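Local coordinates for protein cytosolic IMP-GMP specific 5'-nucleotidase (Legionella pneumophila subsp. pneumophila, PDB 4OHF) that probably hydrolyses nucleoside 5'-monophosphates, notably IMP and GMP, in a magnesium-containing HAD-type active site, and also binds GMP, at residues N32-E37 with F63-A68; V185-E190 with L224-D229. All coordinates share one frame; numbering follows the deposited sequence.

Overall arrangement
The two contacts adjoin the two-stranded sheet of strands 30-31 and 185-186, where, as in HAD enzymes of this type, the cap insertion probably joins the core. Strand 30-31 leads into contact 1, and strand 185-186, its antiparallel partner, into contact 2. Although the contact centres are about 25 Å apart, the segments meet there, Asn32 N lying 4.2 Å from Ile186 CG1. Contact 1 is the nearer to the metal site: the side chain of Glu37 is about 11 Å from the bound magnesium ion, which Asp23, Asp25 and Asp303 hold, and the side chain of Ser33 is about 9 Å from that of Asp303. Contact 2 is surface packing away from the annotated sites.

Contact 1: N32-E37 with F63-A68; sequences NSKNFE and FNFDDA
Lys34 and Glu37, on the first turn of helix 33-51, meet Phe65 and Phe63 of the following loop, in what is probably the cap inserted into the HAD fold, between strands 30-31 and 185-186. No hydrogen bond crosses the contact; it is built from carbon packing. The clearest element is a CH-pi contact: Lys34 CG lies over one face of Phe65, 4.0 Å from the ring centroid and displaced toward the rim near CG and CD1. Lysine suits this exposed site, since its CG methylene can lie on the ring while the bent chain takes the ammonium away. Glu37 comes instead to the edge of Phe65, where its CG is 3.5 Å from CE2, and its CB packs 3.9 Å from Phe63 CZ. Phe65 CG, anti to the backbone N (chi1 -164°), starts the ring off on the helix side. Ser33 CB approaches its CZ. Glu37 turns its carboxylate away to a weak hydrogen bond from Ala131 N in helix 129-143. Asn32 is the N-cap, which its short amide suits: OD1 accepts from Asn35 N at 3.0 Å, with a nearly straight N-H...O angle of 168° and the donor tilted 32° from the carbonyl plane.

Contact 2: V185-E190 with L224-D229; sequences VIREKE and LSPFLD
Pro226 and Phe227 pack against Arg187 and Lys189 where the polypeptide passes from the end of helix 213-224 into a loop. Leu224 is the last residue of that helix, and Pro226 follows in a single 3-10 turn, in which Leu228 N bonds to Ser225 O at 2.7 Å. The compact proline ring suits this tight turn and presents CG to Arg187, 3.5 Å from NH2, the two side chains crossing at about a right angle. The arginine's polar end belongs to Tyr222: NH2 donates to the backbone O of Tyr222, and the guanidinium makes a cation-pi contact with its ring.

Phe227 carries the centre of the contact. Lys189 CA stands over the middle of one ring face, 3.6 Å from the centroid and only 7° off the normal, while Pro226 CB lies over the opposite face. A flat aromatic ring suits this place because it can lie under the backbone at the helix start, with Lys189 N 3.6 Å from Phe227 CZ. Lys189 CB continues the packing at CD1, 3.7 Å away, and Arg187 CB meets the edge in plane at CZ, 4.0 Å off. With its CG anti to the backbone N (chi1 174°), Lys189 runs on past CD1 and also packs on Ile366 of the second subunit. Leu224 and Leu228 touch Val192, and Asp229 forms a salt bridge with Lys196, all on helix 189-200. The contact thus ties the start of helix 189-200 to the end of helix 213-224, as suits the alpha/beta layering of a Rossmann-like HAD core.

Contact 1: N32-E37 with F63-A68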
loop_
_atom_site.group_PDB
_atom_site.type_symbol
_atom_site.label_atom_id
_atom_site.label_comp_id
_atom_site.label_asym_id
_atom_site.label_seq_id
_atom_site.Cartn_x
_atom_site.Cartn_y
_atom_site.Cartn_z
ATOM N N ASN B 32 -9.845 37.255 -11.963
ATOM C CA ASN B 32 -9.081 37.533 -13.168
ATOM C C ASN B 32 -7.898 36.553 -13.128
ATOM O O ASN B 32 -6.917 36.779 -12.409
ATOM C CB ASN B 32 -8.576 38.970 -13.116
ATOM C CG ASN B 32 -7.829 39.361 -14.354
ATOM O OD1 ASN B 32 -6.815 38.748 -14.718
ATOM N ND2 ASN B 32 -8.324 40.390 -15.024
ATOM N N SER B 33 -8.000 35.465 -13.888
ATOM C CA SER B 33 -6.970 34.432 -13.900
ATOM C C SER B 33 -5.520 34.879 -14.033
ATOM O O SER B 33 -4.676 34.482 -13.233
ATOM C CB SER B 33 -7.274 33.399 -14.986
ATOM O OG SER B 33 -8.339 32.552 -14.602
ATOM N N LYS B 34 -5.227 35.685 -15.045
ATOM C CA LYS B 34 -3.867 36.148 -15.265
ATOM C C LYS B 34 -3.363 36.894 -14.044
ATOM O O LYS B 34 -2.327 36.545 -13.480
ATOM C CB LYS B 34 -3.821 37.061 -16.485
ATOM C CG LYS B 34 -2.699 36.739 -17.458
ATOM C CD LYS B 34 -1.478 37.626 -17.299
ATOM C CE LYS B 34 -1.743 39.058 -17.750
ATOM N NZ LYS B 34 -2.646 39.818 -16.824
ATOM N N ASN B 35 -4.100 37.912 -13.626
ATOM C CA ASN B 35 -3.683 38.686 -12.475
ATOM C C ASN B 35 -3.508 37.844 -11.224
ATOM O O ASN B 35 -2.535 38.012 -10.481
ATOM C CB ASN B 35 -4.670 39.816 -12.199
ATOM C CG ASN B 35 -4.675 40.852 -13.291
ATOM O OD1 ASN B 35 -3.681 41.022 -13.998
ATOM N ND2 ASN B 35 -5.788 41.562 -13.436
ATOM N N PHE B 36 -4.452 36.938 -10.997
ATOM C CA PHE B 36 -4.401 36.081 -9.827
ATOM C C PHE B 36 -3.233 35.093 -9.888
ATOM O O PHE B 36 -2.536 34.899 -8.883
ATOM C CB PHE B 36 -5.738 35.356 -9.663
ATOM C CG PHE B 36 -5.792 34.438 -8.483
ATOM C CD1 PHE B 36 -5.242 33.160 -8.550
ATOM C CD2 PHE B 36 -6.375 34.857 -7.289
ATOM C CE1 PHE B 36 -5.270 32.312 -7.438
ATOM C CE2 PHE B 36 -6.405 34.016 -6.170
ATOM C CZ PHE B 36 -5.849 32.742 -6.247
ATOM N N GLU B 37 -3.010 34.471 -11.048
ATOM C CA GLU B 37 -1.900 33.524 -11.178
ATOM C C GLU B 37 -0.610 34.279 -10.912
ATOM O O GLU B 37 0.235 33.834 -10.151
ATOM C CB GLU B 37 -1.824 32.918 -12.580
ATOM C CG GLU B 37 -2.821 31.828 -12.887
ATOM C CD GLU B 37 -2.675 30.595 -12.002
ATOM O OE1 GLU B 37 -1.599 30.380 -11.398
ATOM O OE2 GLU B 37 -3.660 29.824 -11.928
ATOM N N PHE B 63 7.342 36.308 -15.215
ATOM C CA PHE B 63 6.158 35.469 -15.336
ATOM C C PHE B 63 5.398 35.681 -16.634
ATOM O O PHE B 63 4.955 36.783 -16.937
ATOM C CB PHE B 63 5.218 35.713 -14.150
ATOM C CG PHE B 63 3.876 35.044 -14.286
ATOM C CD1 PHE B 63 2.799 35.724 -14.834
ATOM C CD2 PHE B 63 3.691 33.728 -13.870
ATOM C CE1 PHE B 63 1.553 35.104 -14.965
ATOM C CE2 PHE B 63 2.452 33.103 -13.998
ATOM C CZ PHE B 63 1.385 33.791 -14.543
ATOM N N ASN B 64 5.265 34.608 -17.405
ATOM C CA ASN B 64 4.522 34.652 -18.658
ATOM C C ASN B 64 3.429 33.587 -18.628
ATOM O O ASN B 64 3.696 32.388 -18.782
ATOM C CB ASN B 64 5.442 34.428 -19.858
ATOM C CG ASN B 64 4.670 34.150 -21.136
ATOM O OD1 ASN B 64 3.631 34.744 -21.400
ATOM N ND2 ASN B 64 5.184 33.240 -21.940
ATOM N N PHE B 65 2.197 34.046 -18.430
ATOM C CA PHE B 65 1.028 33.182 -18.348
ATOM C C PHE B 65 1.000 32.027 -19.346
ATOM O O PHE B 65 0.598 30.922 -19.007
ATOM C CB PHE B 65 -0.227 34.032 -18.517
ATOM C CG PHE B 65 -1.489 33.354 -18.072
ATOM C CD1 PHE B 65 -2.595 33.318 -18.908
ATOM C CD2 PHE B 65 -1.587 32.801 -16.797
ATOM C CE1 PHE B 65 -3.792 32.746 -18.480
ATOM C CE2 PHE B 65 -2.768 32.226 -16.354
ATOM C CZ PHE B 65 -3.880 32.196 -17.191
ATOM N N ASP B 66 1.431 32.267 -20.576
ATOM C CA ASP B 66 1.393 31.215 -21.570
ATOM C C ASP B 66 2.521 30.189 -21.554
ATOM O O ASP B 66 2.501 29.265 -22.362
ATOM C CB ASP B 66 1.287 31.818 -22.971
ATOM C CG ASP B 66 -0.000 32.587 -23.177
ATOM O OD1 ASP B 66 -1.087 32.017 -22.918
ATOM O OD2 ASP B 66 0.072 33.761 -23.607
ATOM N N ASP B 67 3.496 30.323 -20.658
ATOM C CA ASP B 67 4.591 29.349 -20.605
ATOM C C ASP B 67 4.119 27.963 -20.192
ATOM O O ASP B 67 4.816 26.958 -20.394
ATOM C CB ASP B 67 5.702 29.809 -19.657
ATOM C CG ASP B 67 6.611 30.846 -20.289
ATOM O OD1 ASP B 67 6.807 30.768 -21.523
ATOM O OD2 ASP B 67 7.132 31.724 -19.555
ATOM N N ALA B 68 2.934 27.908 -19.600
ATOM C CA ALA B 68 2.357 26.644 -19.179
ATOM C C ALA B 68 0.843 26.615 -19.426
ATOM O O ALA B 68 0.215 27.637 -19.722
ATOM C CB ALA B 68 2.665 26.385 -17.707
#

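Contact 2: V185-E190 with L224-D229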
loop_
_atom_site.group_PDB
_atom_site.type_symbol
_atom_site.label_atom_id
_atom_site.label_comp_id
_atom_site.label_asym_id
_atom_site.label_seq_id
_atom_site.Cartn_x
_atom_site.Cartn_y
_atom_site.Cartn_z
ATOM N N VAL B 185 -11.168 40.424 -8.549
ATOM C CA VAL B 185 -12.450 39.749 -8.734
ATOM C C VAL B 185 -13.368 40.377 -9.782
ATOM O O VAL B 185 -13.563 41.587 -9.830
ATOM C CB VAL B 185 -13.212 39.577 -7.374
ATOM C CG1 VAL B 185 -12.496 40.309 -6.280
ATOM C CG2 VAL B 185 -14.662 40.045 -7.493
ATOM N N ILE B 186 -13.919 39.519 -10.633
ATOM C CA ILE B 186 -14.814 39.933 -11.697
ATOM C C ILE B 186 -16.253 39.835 -11.213
ATOM O O ILE B 186 -16.657 38.831 -10.635
ATOM C CB ILE B 186 -14.654 39.020 -12.940
ATOM C CG1 ILE B 186 -13.247 39.131 -13.504
ATOM C CG2 ILE B 186 -15.636 39.413 -14.012
ATOM C CD1 ILE B 186 -12.973 38.158 -14.623
ATOM N N ARG B 187 -17.022 40.888 -11.449
ATOM C CA ARG B 187 -18.427 40.917 -11.062
ATOM C C ARG B 187 -19.286 40.531 -12.259
ATOM O O ARG B 187 -18.936 40.803 -13.405
ATOM C CB ARG B 187 -18.800 42.310 -10.576
ATOM C CG ARG B 187 -18.223 42.654 -9.210
ATOM C CD ARG B 187 -18.120 44.159 -9.023
ATOM N NE ARG B 187 -18.407 44.558 -7.648
ATOM C CZ ARG B 187 -18.300 45.802 -7.198
ATOM N NH1 ARG B 187 -17.906 46.773 -8.018
ATOM N NH2 ARG B 187 -18.602 46.075 -5.933
ATOM N N GLU B 188 -20.412 39.888 -12.000
ATOM C CA GLU B 188 -21.278 39.452 -13.085
ATOM C C GLU B 188 -22.722 39.398 -12.626
ATOM O O GLU B 188 -23.086 38.551 -11.813
ATOM C CB GLU B 188 -20.831 38.065 -13.586
ATOM C CG GLU B 188 -21.781 37.401 -14.591
ATOM C CD GLU B 188 -21.341 35.994 -15.000
ATOM O OE1 GLU B 188 -22.081 35.339 -15.767
ATOM O OE2 GLU B 188 -20.260 35.543 -14.562
ATOM N N LYS B 189 -23.539 40.305 -13.149
ATOM C CA LYS B 189 -24.954 40.351 -12.805
ATOM C C LYS B 189 -25.637 38.996 -12.972
ATOM O O LYS B 189 -26.389 38.559 -12.108
ATOM C CB LYS B 189 -25.674 41.395 -13.670
ATOM C CG LYS B 189 -27.190 41.423 -13.480
ATOM C CD LYS B 189 -27.863 42.670 -14.074
ATOM C CE LYS B 189 -27.729 42.756 -15.599
ATOM N NZ LYS B 189 -26.323 42.979 -16.057
ATOM N N GLU B 190 -25.364 38.329 -14.080
ATOM C CA GLU B 190 -25.975 37.038 -14.353
ATOM C C GLU B 190 -25.931 36.046 -13.180
ATOM O O GLU B 190 -26.903 35.332 -12.933
ATOM C CB GLU B 190 -25.330 36.408 -15.591
ATOM C CG GLU B 190 -25.570 37.153 -16.919
ATOM C CD GLU B 190 -25.001 38.586 -16.950
ATOM O OE1 GLU B 190 -23.817 38.801 -16.598
ATOM O OE2 GLU B 190 -25.746 39.509 -17.346
ATOM N N LEU B 224 -21.695 40.356 -4.948
ATOM C CA LEU B 224 -23.102 40.045 -5.169
ATOM C C LEU B 224 -24.065 41.201 -4.889
ATOM O O LEU B 224 -24.993 41.461 -5.657
ATOM C CB LEU B 224 -23.508 38.834 -4.328
ATOM C CG LEU B 224 -22.674 37.568 -4.521
ATOM C CD1 LEU B 224 -23.160 36.498 -3.589
ATOM C CD2 LEU B 224 -22.763 37.103 -5.963
ATOM N N SER B 225 -23.848 41.892 -3.779
ATOM C CA SER B 225 -24.713 42.994 -3.387
ATOM C C SER B 225 -25.055 43.957 -4.515
ATOM O O SER B 225 -26.225 44.276 -4.732
ATOM C CB SER B 225 -24.081 43.760 -2.219
ATOM O OG SER B 225 -24.057 42.963 -1.042
ATOM N N PRO B 226 -24.045 44.424 -5.264
ATOM C CA PRO B 226 -24.309 45.358 -6.362
ATOM C C PRO B 226 -25.497 45.010 -7.266
ATOM O O PRO B 226 -26.001 45.875 -7.966
ATOM C CB PRO B 226 -22.981 45.373 -7.121
ATOM C CG PRO B 226 -21.995 45.187 -6.046
ATOM C CD PRO B 226 -22.615 44.079 -5.214
ATOM N N PHE B 227 -25.954 43.762 -7.241
ATOM C CA PHE B 227 -27.061 43.340 -8.106
ATOM C C PHE B 227 -28.305 42.888 -7.352
ATOM O O PHE B 227 -29.169 42.206 -7.911
ATOM C CB PHE B 227 -26.602 42.199 -9.015
ATOM C CG PHE B 227 -25.262 42.423 -9.626
ATOM C CD1 PHE B 227 -25.092 43.358 -10.636
ATOM C CD2 PHE B 227 -24.156 41.705 -9.174
ATOM C CE1 PHE B 227 -23.840 43.579 -11.194
ATOM C CE2 PHE B 227 -22.898 41.918 -9.725
ATOM C CZ PHE B 227 -22.741 42.859 -10.739
ATOM N N LEU B 228 -28.389 43.251 -6.081
ATOM C CA LEU B 228 -29.539 42.887 -5.263
ATOM C C LEU B 228 -30.487 44.084 -5.175
ATOM O O LEU B 228 -30.042 45.230 -5.158
ATOM C CB LEU B 228 -29.072 42.482 -3.861
ATOM C CG LEU B 228 -28.699 41.030 -3.518
ATOM C CD1 LEU B 228 -28.103 40.302 -4.706
ATOM C CD2 LEU B 228 -27.734 41.054 -2.343
ATOM N N ASP B 229 -31.789 43.825 -5.134
ATOM C CA ASP B 229 -32.763 44.909 -5.040
ATOM C C ASP B 229 -32.576 45.670 -3.735
ATOM O O ASP B 229 -32.065 45.120 -2.757
ATOM C CB ASP B 229 -34.186 44.358 -5.111
ATOM C CG ASP B 229 -34.540 43.841 -6.490
ATOM O OD1 ASP B 229 -34.506 44.646 -7.446
ATOM O OD2 ASP B 229 -34.851 42.636 -6.620
#